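Long-range contacts in halohydrin epoxidase A (Corynebacterium sp., PDB 4Z9F), which probably catalyses the reversible conversion of vicinal halohydrins into epoxides with release of hydrogen halide, as a lyase built on a Rossmann-type fold: residues Arg10-Pro15 / Phe180-Tyr185; Val6-His11 / Asn79-Arg84; Val28-Ala33 / Pro49-Leu54; Val129-Ser134 / Ile170-Ile175; Gln101-Leu106 / Gly148-Ala153. The protein carries 1 engineered substitution. All coordinates share one frame; numbering follows the deposited sequence.

Contact 1 (Arg10-Pro15 / Phe180-Tyr185); sequences RHFAGP and FNNPTY
The Phe12 ring takes the edge of Tyr185 against one face, an offset T-shaped pair with centroids 5.5 Å apart and planes at 84°. Phe12 belongs to the loop between the first strand of the Rossmann-type fold and helix 14-23, where short-chain dehydrogenases carry their glycine-rich dinucleotide loop. Here a type II' turn from His11 to Gly14 occupies that place, with Phe12 at positive phi (50°) and Gly14 N closing back on His11 O at 2.7 Å. The other segment, the loop after strand 170-177, lies where halohydrin dehalogenases are known to form a halide pocket, so a part in lining that pocket is plausible. Polar atoms fix the pairing. Phe12 N donates to Thr184 OG1 at 2.8 Å (146° at the hydrogen), and a water links the same hydroxyl to His11 ND1. Thr184 is itself placed by Asn182, whose OD1 accepts from Thr184 N (an Asx turn) and Tyr185 N (extending it to an Asx motif), both donors standing above the amide plane. The same OD1 sits in plane at the Phe12 ring edge, 3.8 Å from Phe12 CD1. Phe180 turns its ring edge to Ala13, with Phe180 CE1 4.0 Å from the in-plane Ala13 CA.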
# COMPACT_ATOMS: atom_id res chain seq x y z
N ARG C 10 -2.97 11.71 -29.28
CA ARG C 10 -2.47 13.08 -29.28
C ARG C 10 -2.39 13.68 -27.88
O ARG C 10 -2.05 14.86 -27.74
CB ARG C 10 -3.35 13.94 -30.18
CG ARG C 10 -3.37 13.41 -31.61
CD ARG C 10 -4.35 14.15 -32.48
NE ARG C 10 -3.85 15.46 -32.88
CZ ARG C 10 -4.44 16.23 -33.78
NH1 ARG C 10 -5.56 15.82 -34.37
NH2 ARG C 10 -3.92 17.41 -34.09
N HIS C 11 -2.67 12.89 -26.84
CA HIS C 11 -2.85 13.43 -25.51
C HIS C 11 -2.06 12.61 -24.50
O HIS C 11 -1.62 11.49 -24.79
CB HIS C 11 -4.33 13.44 -25.14
CG HIS C 11 -5.17 14.24 -26.08
ND1 HIS C 11 -5.34 15.60 -25.94
CD2 HIS C 11 -5.88 13.88 -27.17
CE1 HIS C 11 -6.11 16.05 -26.92
NE2 HIS C 11 -6.46 15.02 -27.68
N PHE C 12 -1.86 13.20 -23.31
CA PHE C 12 -1.27 12.50 -22.17
C PHE C 12 0.03 11.79 -22.57
O PHE C 12 0.98 12.42 -23.05
CB PHE C 12 -2.30 11.52 -21.60
CG PHE C 12 -2.11 11.17 -20.14
CD1 PHE C 12 -1.24 11.89 -19.34
CD2 PHE C 12 -2.81 10.11 -19.59
CE1 PHE C 12 -1.08 11.56 -18.00
CE2 PHE C 12 -2.66 9.78 -18.25
CZ PHE C 12 -1.79 10.50 -17.45
N ALA C 13 0.09 10.48 -22.40
CA ALA C 13 1.28 9.72 -22.76
C ALA C 13 1.27 9.25 -24.21
O ALA C 13 2.21 8.56 -24.63
CB ALA C 13 1.44 8.51 -21.84
N GLY C 14 0.26 9.62 -24.99
CA GLY C 14 0.15 9.20 -26.37
C GLY C 14 1.38 9.50 -27.21
O GLY C 14 2.03 8.59 -27.75
N PRO C 15 1.75 10.78 -27.32
CA PRO C 15 2.92 11.13 -28.15
C PRO C 15 4.19 10.40 -27.76
O PRO C 15 4.96 9.98 -28.64
CB PRO C 15 3.04 12.64 -27.95
CG PRO C 15 1.62 13.08 -27.74
CD PRO C 15 0.97 11.97 -26.95
N PHE C 180 5.12 14.68 -15.24
CA PHE C 180 5.56 14.07 -16.48
C PHE C 180 5.35 15.08 -17.61
O PHE C 180 4.22 15.53 -17.83
CB PHE C 180 4.75 12.79 -16.71
CG PHE C 180 4.80 12.27 -18.11
CD1 PHE C 180 3.64 11.79 -18.71
CD2 PHE C 180 5.99 12.24 -18.81
CE1 PHE C 180 3.68 11.29 -20.01
CE2 PHE C 180 6.03 11.76 -20.11
CZ PHE C 180 4.87 11.29 -20.70
N ASN C 181 6.45 15.48 -18.27
CA ASN C 181 6.36 16.45 -19.37
C ASN C 181 5.52 15.86 -20.50
O ASN C 181 5.97 14.97 -21.23
CB ASN C 181 7.76 16.83 -19.85
CG ASN C 181 7.76 17.78 -21.06
OD1 ASN C 181 8.70 17.76 -21.84
ND2 ASN C 181 6.72 18.59 -21.22
N ASN C 182 4.30 16.34 -20.63
CA ASN C 182 3.35 15.79 -21.59
C ASN C 182 2.34 16.88 -21.94
O ASN C 182 2.14 17.81 -21.14
CB ASN C 182 2.67 14.53 -21.04
CG ASN C 182 1.56 14.84 -20.06
OD1 ASN C 182 0.45 15.15 -20.46
ND2 ASN C 182 1.86 14.72 -18.75
N PRO C 183 1.71 16.80 -23.11
CA PRO C 183 0.86 17.93 -23.56
C PRO C 183 -0.40 18.13 -22.74
O PRO C 183 -0.98 19.22 -22.80
CB PRO C 183 0.52 17.55 -25.00
CG PRO C 183 0.55 16.06 -25.00
CD PRO C 183 1.74 15.73 -24.12
N THR C 184 -0.85 17.13 -21.98
CA THR C 184 -2.07 17.32 -21.21
C THR C 184 -1.78 18.06 -19.90
O THR C 184 -2.34 19.13 -19.66
CB THR C 184 -2.75 15.98 -20.93
OG1 THR C 184 -3.10 15.38 -22.18
CG2 THR C 184 -4.00 16.20 -20.12
N TYR C 185 -0.89 17.52 -19.07
CA TYR C 185 -0.76 18.05 -17.71
C TYR C 185 0.48 18.91 -17.48
O TYR C 185 0.44 19.78 -16.60
CB TYR C 185 -0.75 16.89 -16.71
CG TYR C 185 -2.10 16.22 -16.59
CD1 TYR C 185 -3.20 16.93 -16.13
CD2 TYR C 185 -2.27 14.90 -16.95
CE1 TYR C 185 -4.45 16.33 -16.02
CE2 TYR C 185 -3.51 14.28 -16.85
CZ TYR C 185 -4.59 15.01 -16.37
OH TYR C 185 -5.84 14.42 -16.25
O HOH W 1 -4.41 17.23 -23.75

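Contact 2 (Val6-His11 / Asn79-Arg84); sequences VTHARH and NDYIPR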
# COMPACT_ATOMS: atom_id res chain seq x y z
N VAL C 6 -2.46 2.38 -29.68
CA VAL C 6 -2.33 3.46 -28.70
C VAL C 6 -3.60 4.29 -28.76
O VAL C 6 -3.94 4.83 -29.82
CB VAL C 6 -1.10 4.34 -28.97
CG1 VAL C 6 -1.07 5.53 -27.98
CG2 VAL C 6 0.19 3.52 -28.92
N THR C 7 -4.30 4.40 -27.64
CA THR C 7 -5.50 5.22 -27.62
C THR C 7 -5.13 6.67 -27.30
O THR C 7 -4.04 6.97 -26.80
CB THR C 7 -6.51 4.68 -26.62
OG1 THR C 7 -5.92 4.68 -25.31
CG2 THR C 7 -6.90 3.27 -26.99
N HIS C 8 -6.06 7.58 -27.60
CA HIS C 8 -5.90 9.02 -27.36
C HIS C 8 -4.50 9.49 -27.72
O HIS C 8 -3.80 10.12 -26.92
CB HIS C 8 -6.26 9.35 -25.91
CG HIS C 8 -7.67 9.03 -25.55
ND1 HIS C 8 -8.74 9.80 -25.97
CD2 HIS C 8 -8.20 8.03 -24.81
CE1 HIS C 8 -9.86 9.28 -25.49
NE2 HIS C 8 -9.56 8.21 -24.78
N ALA C 9 -4.09 9.18 -28.96
CA ALA C 9 -2.69 9.27 -29.35
C ALA C 9 -2.12 10.68 -29.30
O ALA C 9 -0.90 10.85 -29.30
CB ALA C 9 -2.50 8.70 -30.76
N ARG C 10 -2.97 11.71 -29.28
CA ARG C 10 -2.47 13.08 -29.28
C ARG C 10 -2.39 13.68 -27.88
O ARG C 10 -2.05 14.86 -27.74
CB ARG C 10 -3.35 13.94 -30.18
CG ARG C 10 -3.37 13.41 -31.61
CD ARG C 10 -4.35 14.15 -32.48
NE ARG C 10 -3.85 15.46 -32.88
CZ ARG C 10 -4.44 16.23 -33.78
NH1 ARG C 10 -5.56 15.82 -34.37
NH2 ARG C 10 -3.92 17.41 -34.09
N HIS C 11 -2.67 12.89 -26.84
CA HIS C 11 -2.85 13.43 -25.51
C HIS C 11 -2.06 12.61 -24.50
O HIS C 11 -1.62 11.49 -24.79
CB HIS C 11 -4.33 13.44 -25.14
CG HIS C 11 -5.17 14.24 -26.08
ND1 HIS C 11 -5.34 15.60 -25.94
CD2 HIS C 11 -5.88 13.88 -27.17
CE1 HIS C 11 -6.11 16.05 -26.92
NE2 HIS C 11 -6.46 15.02 -27.68
N ASN C 79 -4.19 4.55 -23.16
CA ASN C 79 -3.76 5.88 -22.70
C ASN C 79 -5.01 6.72 -22.45
O ASN C 79 -5.39 7.59 -23.24
CB ASN C 79 -2.82 6.48 -23.73
CG ASN C 79 -2.52 7.93 -23.49
OD1 ASN C 79 -1.94 8.31 -22.46
ND2 ASN C 79 -2.89 8.77 -24.45
N ASP C 80 -5.67 6.45 -21.33
CA ASP C 80 -6.93 7.09 -21.04
C ASP C 80 -6.71 8.44 -20.37
O ASP C 80 -5.76 8.62 -19.60
CB ASP C 80 -7.79 6.18 -20.16
CG ASP C 80 -8.00 4.81 -20.81
OD1 ASP C 80 -8.80 4.74 -21.76
OD2 ASP C 80 -7.34 3.83 -20.39
N TYR C 81 -7.57 9.40 -20.70
CA TYR C 81 -7.46 10.76 -20.20
C TYR C 81 -8.82 11.42 -20.35
O TYR C 81 -9.69 10.93 -21.07
CB TYR C 81 -6.37 11.55 -20.94
CG TYR C 81 -6.92 12.45 -22.03
CD1 TYR C 81 -6.97 13.83 -21.85
CD2 TYR C 81 -7.43 11.93 -23.21
CE1 TYR C 81 -7.49 14.67 -22.84
CE2 TYR C 81 -7.95 12.75 -24.19
CZ TYR C 81 -7.97 14.11 -24.00
OH TYR C 81 -8.49 14.93 -24.98
N ILE C 82 -9.02 12.51 -19.62
CA ILE C 82 -10.23 13.31 -19.78
C ILE C 82 -9.78 14.75 -19.96
O ILE C 82 -8.75 15.15 -19.40
CB ILE C 82 -11.21 13.11 -18.60
CG1 ILE C 82 -12.57 13.74 -18.90
CG2 ILE C 82 -10.61 13.64 -17.28
CD1 ILE C 82 -13.70 13.27 -18.00
N PRO C 83 -10.44 15.54 -20.81
CA PRO C 83 -9.99 16.92 -21.03
C PRO C 83 -10.01 17.73 -19.73
O PRO C 83 -11.00 17.71 -18.98
CB PRO C 83 -10.99 17.46 -22.06
CG PRO C 83 -11.40 16.24 -22.84
CD PRO C 83 -11.45 15.13 -21.81
N ARG C 84 -8.90 18.40 -19.46
CA ARG C 84 -8.83 19.35 -18.36
C ARG C 84 -9.93 20.39 -18.49
O ARG C 84 -10.40 20.65 -19.59
CB ARG C 84 -7.47 20.04 -18.36
CG ARG C 84 -6.33 19.09 -18.26
CD ARG C 84 -5.03 19.86 -18.31
NE ARG C 84 -4.88 20.77 -17.18
CZ ARG C 84 -3.79 21.49 -16.95
NH1 ARG C 84 -2.75 21.40 -17.78
NH2 ARG C 84 -3.72 22.30 -15.90
O HOH W 2 -7.74 3.46 -23.76
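Tyr81 packs against two histidines, one over a face of its ring and one at its edge. Its chi1 of 99° is well away from a staggered position, and in this pose the ring lies almost flat on His11, an offset stack with centroids 4.4 Å apart and planes 12° apart. The overlap is displaced along the rings: Tyr81 OH hangs over the centre of the imidazole, while His11 CB sits over the centre of the phenol, 3.8 Å from its centroid. The edge of Tyr81 turns to His8, whose face it meets at 78°, with Tyr81 CE2 3.5 Å from His8 ND1. His8 has left-handed backbone angles and opens the type I turn that ends at His11. The two loops follow strands 3-6 and 73-79, neighbours at the middle of the parallel sheet, at the topological switch point of the Rossmann fold. Asn79 joins them through its amide, with CG anti to the backbone N. Its ND2 donates to Thr7 O at 3.2 Å and to His11 O at 3.0 Å; both acceptors lie near the amide plane, while OD1 accepts from Ala13 N. Thr7 OG1, in the crowded position between N and carbonyl carbon, accepts Asn79 N at 2.8 Å and shares a water that donates to Asp80 OD1; Asp80 OD2 is hydrogen-bonded to Ser78 OG. Asn79 O is buried against His8, 3.2 Å from His8 CD2, without a polar partner in the model.

Contact 3 (Val28-Ala33 / Pro49-Leu54); sequences VVCHDA and PGTVAL
Three backbone hydrogen bonds carry this parallel pairing, in which Val29 stands beside Val52 and Cys30 beside Ala53. Val52 N reaches Val28 O at 3.1 Å from above the carbonyl plane. The next two are more axial: Cys30 N meets Val52 O at 2.7 Å and Leu54 N meets Cys30 O at 2.8 Å, both nearly along the C=O direction. Weaker CA-H...O contacts fill in between them, with Val29 CA 3.4 Å from Val52 O. The alternation of donors between the strands is that of a parallel ladder, and the segments contain the two strands joined by a beta-alpha-beta crossover through helix 38-47, at the edge of the Rossmann sheet within this chain. Apolar contact is concentrated on the face of Val29, Val52 and Leu54. Val29 and Val52 lie side by side, whereas Leu54 crosses Val29 at about a right angle and is tightly packed, Val29 CG1 to Leu54 CG being 3.4 Å. Val29 and Leu54 also touch helix 62-67, while Cys30 on the other face meets helices 14-23 and 38-47. Beyond the last backbone bond, one water bridges the segments, donating to Leu54 O at 2.8 Å and accepting from Asp32 N at 3.1 Å.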
# COMPACT_ATOMS: atom_id res chain seq x y z
N VAL C 28 2.52 1.53 -35.37
CA VAL C 28 1.67 2.02 -34.30
C VAL C 28 0.34 2.45 -34.90
O VAL C 28 0.25 3.47 -35.59
CB VAL C 28 2.33 3.17 -33.53
CG1 VAL C 28 1.45 3.56 -32.36
CG2 VAL C 28 3.74 2.74 -33.06
N VAL C 29 -0.70 1.66 -34.61
CA VAL C 29 -2.08 2.00 -34.98
C VAL C 29 -2.68 2.86 -33.87
O VAL C 29 -2.66 2.47 -32.70
CB VAL C 29 -2.90 0.72 -35.19
CG1 VAL C 29 -4.31 1.05 -35.54
CG2 VAL C 29 -2.26 -0.15 -36.26
N CYS C 30 -3.24 4.01 -34.24
CA CYS C 30 -3.57 5.07 -33.29
C CYS C 30 -5.05 5.42 -33.30
O CYS C 30 -5.66 5.55 -34.37
CB CYS C 30 -2.76 6.33 -33.60
SG CYS C 30 -0.99 6.09 -33.43
N HIS C 31 -5.61 5.59 -32.10
CA HIS C 31 -6.95 6.11 -31.91
C HIS C 31 -6.85 7.52 -31.35
O HIS C 31 -5.92 7.85 -30.60
CB HIS C 31 -7.77 5.21 -30.97
CG HIS C 31 -8.83 5.92 -30.19
ND1 HIS C 31 -8.56 6.61 -29.02
CD2 HIS C 31 -10.16 6.03 -30.39
CE1 HIS C 31 -9.68 7.12 -28.54
NE2 HIS C 31 -10.67 6.78 -29.35
N ASP C 32 -7.81 8.36 -31.73
CA ASP C 32 -7.95 9.69 -31.16
C ASP C 32 -9.34 10.21 -31.49
O ASP C 32 -9.92 9.84 -32.51
CB ASP C 32 -6.86 10.64 -31.67
CG ASP C 32 -6.77 11.93 -30.85
OD1 ASP C 32 -7.20 12.99 -31.35
OD2 ASP C 32 -6.28 11.87 -29.69
N ALA C 33 -9.87 11.05 -30.60
CA ALA C 33 -11.19 11.63 -30.85
C ALA C 33 -11.20 12.45 -32.13
O ALA C 33 -12.22 12.50 -32.83
CB ALA C 33 -11.63 12.49 -29.67
N PRO C 49 5.33 9.29 -39.72
CA PRO C 49 5.50 8.21 -40.69
C PRO C 49 5.54 6.86 -40.00
O PRO C 49 6.22 6.67 -38.99
CB PRO C 49 6.85 8.54 -41.36
CG PRO C 49 7.56 9.41 -40.36
CD PRO C 49 6.48 10.21 -39.70
N GLY C 50 4.79 5.90 -40.56
CA GLY C 50 4.67 4.57 -40.02
C GLY C 50 3.33 4.29 -39.37
O GLY C 50 2.86 3.15 -39.43
N THR C 51 2.70 5.30 -38.79
CA THR C 51 1.49 5.08 -38.02
C THR C 51 0.27 4.93 -38.92
O THR C 51 0.26 5.31 -40.09
CB THR C 51 1.25 6.22 -37.04
OG1 THR C 51 0.86 7.40 -37.76
CG2 THR C 51 2.51 6.51 -36.20
N VAL C 52 -0.78 4.35 -38.34
CA VAL C 52 -2.10 4.26 -38.95
C VAL C 52 -3.08 4.97 -38.03
O VAL C 52 -3.08 4.72 -36.81
CB VAL C 52 -2.52 2.80 -39.17
CG1 VAL C 52 -4.01 2.71 -39.50
CG2 VAL C 52 -1.68 2.15 -40.26
N ALA C 53 -3.89 5.86 -38.59
CA ALA C 53 -4.91 6.57 -37.83
C ALA C 53 -6.25 5.88 -38.04
O ALA C 53 -6.77 5.85 -39.16
CB ALA C 53 -5.00 8.04 -38.26
N LEU C 54 -6.81 5.33 -36.96
CA LEU C 54 -8.11 4.68 -37.00
C LEU C 54 -9.23 5.70 -37.00
O LEU C 54 -9.14 6.74 -36.34
CB LEU C 54 -8.30 3.77 -35.79
CG LEU C 54 -7.37 2.58 -35.62
CD1 LEU C 54 -7.72 1.86 -34.33
CD2 LEU C 54 -7.50 1.67 -36.83
O HOH W 3 -9.81 6.87 -33.58

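Contact 4 (Val129-Ser134 / Ile170-Ile175); sequences VIFITS and ILLYAI
Strands 127-132 and 170-177 are the two arms of a beta-alpha-beta unit through helix 147-165, within the parallel sheet of the Rossmann-type fold. The axes of 129-132 and 170-175 approach to 4.7 Å at an angle of 18°, and Val129, Ile130, Phe131 and Ile132 stand beside Leu172, Tyr173, Ala174 and Ile175 in turn. Backbone bonds alternate between the strands, the straightest being Phe131 N to Tyr173 O, 2.9 Å and 174° at the hydrogen. The ladder ends in a doubly held carbonyl: Ile175 O accepts Thr133 N at 2.8 Å nearly along its axis and Thr133 OG1 at 2.9 Å from above its plane. Thr133 achieves this with OG1 in the crowded position between N and carbonyl carbon (chi1 64°). On one face Leu172 CD1 lies alongside Val129 CB at 3.9 Å, and Leu172 CG meets the Phe131 ring at its edge. On the other, Ile175 CD1 reaches Ile130 CG2 at 3.7 Å and Ile132 CD1 at 4.2 Å. Helix 147-165 packs on the face of Phe131 and Leu172, helix 213-224 touches Ile130, Tyr173 and Ile175 on the opposite face, and strand 73-79 continues the sheet beyond strand 127-132.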
# COMPACT_ATOMS: atom_id res chain seq x y z
N VAL C 129 -0.64 -5.24 -22.33
CA VAL C 129 -1.67 -4.22 -22.24
C VAL C 129 -1.20 -3.30 -21.12
O VAL C 129 -1.13 -3.71 -19.95
CB VAL C 129 -3.06 -4.82 -21.96
CG1 VAL C 129 -4.12 -3.75 -22.04
CG2 VAL C 129 -3.37 -5.96 -22.96
N ILE C 130 -0.84 -2.07 -21.49
CA ILE C 130 -0.27 -1.09 -20.56
C ILE C 130 -1.29 0.02 -20.38
O ILE C 130 -1.66 0.69 -21.35
CB ILE C 130 1.06 -0.54 -21.07
CG1 ILE C 130 2.05 -1.69 -21.26
CG2 ILE C 130 1.62 0.49 -20.10
CD1 ILE C 130 3.18 -1.35 -22.16
N PHE C 131 -1.74 0.22 -19.14
CA PHE C 131 -2.74 1.23 -18.83
C PHE C 131 -2.03 2.46 -18.29
O PHE C 131 -1.27 2.37 -17.31
CB PHE C 131 -3.76 0.70 -17.83
CG PHE C 131 -4.66 -0.36 -18.39
CD1 PHE C 131 -4.23 -1.69 -18.47
CD2 PHE C 131 -5.94 -0.05 -18.82
CE1 PHE C 131 -5.07 -2.68 -18.98
CE2 PHE C 131 -6.78 -1.04 -19.35
CZ PHE C 131 -6.34 -2.35 -19.42
N ILE C 132 -2.24 3.61 -18.93
CA ILE C 132 -1.74 4.87 -18.40
C ILE C 132 -2.80 5.43 -17.48
O ILE C 132 -3.91 5.74 -17.91
CB ILE C 132 -1.39 5.87 -19.52
CG1 ILE C 132 -0.62 5.18 -20.65
CG2 ILE C 132 -0.58 7.04 -18.93
CD1 ILE C 132 0.80 4.72 -20.35
N THR C 133 -2.46 5.54 -16.19
CA THR C 133 -3.43 5.96 -15.19
C THR C 133 -2.94 7.27 -14.59
O THR C 133 -2.82 8.27 -15.31
CB THR C 133 -3.64 4.86 -14.14
OG1 THR C 133 -2.42 4.61 -13.42
CG2 THR C 133 -4.05 3.55 -14.85
N SER C 134 -2.59 7.27 -13.31
CA SER C 134 -2.17 8.50 -12.66
C SER C 134 -1.56 8.13 -11.32
O SER C 134 -1.85 7.06 -10.77
CB SER C 134 -3.34 9.46 -12.46
OG SER C 134 -2.91 10.57 -11.69
N ILE C 170 -0.96 -12.75 -21.59
CA ILE C 170 -1.48 -11.40 -21.79
C ILE C 170 -1.08 -10.63 -20.54
O ILE C 170 -1.67 -10.82 -19.48
CB ILE C 170 -3.00 -11.39 -21.98
CG1 ILE C 170 -3.41 -12.24 -23.20
CG2 ILE C 170 -3.52 -9.98 -22.12
CD1 ILE C 170 -4.91 -12.57 -23.25
N LEU C 171 -0.06 -9.77 -20.65
CA LEU C 171 0.61 -9.19 -19.48
C LEU C 171 0.15 -7.75 -19.27
O LEU C 171 0.36 -6.89 -20.14
CB LEU C 171 2.13 -9.25 -19.65
CG LEU C 171 2.67 -10.61 -20.06
CD1 LEU C 171 4.17 -10.55 -20.21
CD2 LEU C 171 2.29 -11.67 -19.04
N LEU C 172 -0.48 -7.48 -18.12
CA LEU C 172 -1.09 -6.20 -17.82
C LEU C 172 -0.20 -5.40 -16.87
O LEU C 172 0.45 -5.97 -15.99
CB LEU C 172 -2.49 -6.37 -17.21
CG LEU C 172 -3.68 -6.45 -18.18
CD1 LEU C 172 -3.57 -7.59 -19.20
CD2 LEU C 172 -5.00 -6.53 -17.42
N TYR C 173 -0.17 -4.07 -17.07
CA TYR C 173 0.60 -3.17 -16.21
C TYR C 173 -0.14 -1.85 -16.11
O TYR C 173 -0.91 -1.47 -17.00
CB TYR C 173 2.01 -2.89 -16.73
CG TYR C 173 2.82 -4.08 -17.19
CD1 TYR C 173 3.74 -4.69 -16.34
CD2 TYR C 173 2.68 -4.58 -18.48
CE1 TYR C 173 4.48 -5.78 -16.75
CE2 TYR C 173 3.42 -5.66 -18.91
CZ TYR C 173 4.31 -6.26 -18.04
OH TYR C 173 5.06 -7.33 -18.46
N ALA C 174 0.12 -1.12 -15.03
CA ALA C 174 -0.37 0.24 -14.88
C ALA C 174 0.81 1.17 -14.64
O ALA C 174 1.73 0.85 -13.90
CB ALA C 174 -1.39 0.36 -13.74
N ILE C 175 0.79 2.31 -15.32
CA ILE C 175 1.77 3.37 -15.08
C ILE C 175 1.03 4.55 -14.49
O ILE C 175 -0.05 4.93 -14.98
CB ILE C 175 2.52 3.75 -16.37
CG1 ILE C 175 3.19 2.52 -16.97
CG2 ILE C 175 3.55 4.84 -16.08
CD1 ILE C 175 3.88 2.75 -18.30

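Contact 5 (Gln101-Leu106 / Gly148-Ala153); sequences QVFEAL and GPARAA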
# COMPACT_ATOMS: atom_id res chain seq x y z
N GLN C 101 -19.05 11.08 -16.78
CA GLN C 101 -18.05 11.17 -17.84
C GLN C 101 -16.65 10.88 -17.32
O GLN C 101 -15.80 10.39 -18.07
CB GLN C 101 -18.08 12.54 -18.49
CG GLN C 101 -17.05 12.66 -19.60
CD GLN C 101 -17.07 14.01 -20.26
OE1 GLN C 101 -17.88 14.87 -19.91
NE2 GLN C 101 -16.16 14.22 -21.20
N VAL C 102 -16.39 11.20 -16.05
CA VAL C 102 -15.08 10.90 -15.49
C VAL C 102 -14.86 9.40 -15.44
O VAL C 102 -13.82 8.88 -15.86
CB VAL C 102 -14.94 11.53 -14.09
CG1 VAL C 102 -13.71 10.99 -13.38
CG2 VAL C 102 -14.89 13.05 -14.22
N PHE C 103 -15.85 8.67 -14.93
CA PHE C 103 -15.75 7.22 -14.88
C PHE C 103 -15.79 6.62 -16.28
O PHE C 103 -15.06 5.67 -16.57
CB PHE C 103 -16.84 6.64 -14.00
CG PHE C 103 -16.52 6.71 -12.54
CD1 PHE C 103 -16.79 7.85 -11.82
CD2 PHE C 103 -15.88 5.65 -11.91
CE1 PHE C 103 -16.47 7.93 -10.47
CE2 PHE C 103 -15.57 5.72 -10.56
CZ PHE C 103 -15.87 6.86 -9.85
N GLU C 104 -16.62 7.19 -17.16
CA GLU C 104 -16.70 6.67 -18.53
C GLU C 104 -15.33 6.71 -19.20
O GLU C 104 -14.88 5.70 -19.75
CB GLU C 104 -17.71 7.47 -19.34
CG GLU C 104 -18.10 6.78 -20.65
CD GLU C 104 -18.95 5.54 -20.45
OE1 GLU C 104 -18.87 4.62 -21.30
OE2 GLU C 104 -19.70 5.49 -19.46
N ALA C 105 -14.64 7.85 -19.13
CA ALA C 105 -13.38 7.99 -19.85
C ALA C 105 -12.24 7.23 -19.18
O ALA C 105 -11.35 6.70 -19.86
CB ALA C 105 -13.00 9.48 -19.98
N LEU C 106 -12.24 7.17 -17.85
CA LEU C 106 -11.07 6.65 -17.15
C LEU C 106 -11.24 5.23 -16.64
O LEU C 106 -10.23 4.58 -16.33
CB LEU C 106 -10.71 7.57 -15.97
CG LEU C 106 -10.55 9.03 -16.38
CD1 LEU C 106 -10.24 9.84 -15.15
CD2 LEU C 106 -9.46 9.19 -17.45
N GLY C 148 -9.52 10.69 -9.04
CA GLY C 148 -8.79 9.70 -8.29
C GLY C 148 -9.50 8.36 -8.25
O GLY C 148 -8.93 7.33 -8.64
N PRO C 149 -10.74 8.33 -7.74
CA PRO C 149 -11.51 7.07 -7.76
C PRO C 149 -11.52 6.37 -9.11
O PRO C 149 -11.31 5.16 -9.19
CB PRO C 149 -12.90 7.53 -7.33
CG PRO C 149 -12.59 8.61 -6.34
CD PRO C 149 -11.40 9.35 -6.91
N ALA C 150 -11.75 7.12 -10.19
CA ALA C 150 -11.78 6.50 -11.52
C ALA C 150 -10.42 5.91 -11.90
O ALA C 150 -10.35 4.81 -12.47
CB ALA C 150 -12.24 7.53 -12.55
N ARG C 151 -9.33 6.62 -11.61
CA ARG C 151 -8.00 6.05 -11.87
C ARG C 151 -7.75 4.82 -11.00
O ARG C 151 -7.18 3.83 -11.46
CB ARG C 151 -6.91 7.09 -11.62
CG ARG C 151 -6.91 8.27 -12.59
CD ARG C 151 -6.55 7.84 -14.01
NE ARG C 151 -6.24 8.99 -14.86
CZ ARG C 151 -6.01 8.92 -16.16
NH1 ARG C 151 -5.73 10.01 -16.85
NH2 ARG C 151 -6.07 7.74 -16.78
N ALA C 152 -8.13 4.88 -9.72
CA ALA C 152 -7.87 3.74 -8.84
C ALA C 152 -8.63 2.50 -9.30
O ALA C 152 -8.14 1.38 -9.15
CB ALA C 152 -8.24 4.07 -7.39
N ALA C 153 -9.83 2.68 -9.84
CA ALA C 153 -10.56 1.52 -10.37
C ALA C 153 -9.75 0.82 -11.45
O ALA C 153 -9.67 -0.41 -11.48
CB ALA C 153 -11.93 1.94 -10.91
O HOH W 4 -7.33 5.20 -16.16
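Arg151 NH2 has two partners, a water at 2.9 Å and Asp80 O, and the water donates onward to Leu106 O, bridging the helices. The helices, 96-123 and 147-165, belong to the four-helix bundle by which short-chain dehydrogenase-like subunits pair; accordingly Phe103 and Pro149 also pack on Ile111 and Leu157 of the third subunit. The axes of segments 101-106 and 148-153 approach to 8.9 Å at 28°. Arg151 bends at chi2 (-67°) and presents a face of its guanidinium to Leu106 CD2; that methyl stands over the centre of the plane, 3.7 Å from Arg151 CZ. Its NH1 bonds Tyr147 OH; with Ser134 touching the arginine too, this is consistent with the Ser-Tyr-Arg triad of halohydrin dehalogenases. The small Ala150 is the apolar centre of the contact: its CB meets Leu106 CB at 3.7 Å and Val102 CG1 at 3.8 Å. That methyl also makes a CH-pi contact over the Phe103 face, 4.2 Å from the ring centroid and 13° off its normal.

Contacts 3 and 4 both join paired strands of one parallel sheet, yet lie about 19 Å apart between centres without touching: contact 4 is deep in the sheet and wholly buried, while contact 3, also largely buried, lies at the edge strand within this chain. Both rest on backbone ladders and aliphatic packing. Contacts 1 and 2 share Arg10 and His11 and are only partly buried loop contacts at the strand ends; there the chemistry shifts to side-chain amides, hydroxyls and aromatic rings. Contact 5, a buried helix-helix contact at a subunit interface, is mainly apolar. Arg151 ties it to the others, since its NH2 bonds the backbone O of Asp80 in contact 2 and its guanidinium packs against Phe12 of contact 1 and Thr133 of contact 4.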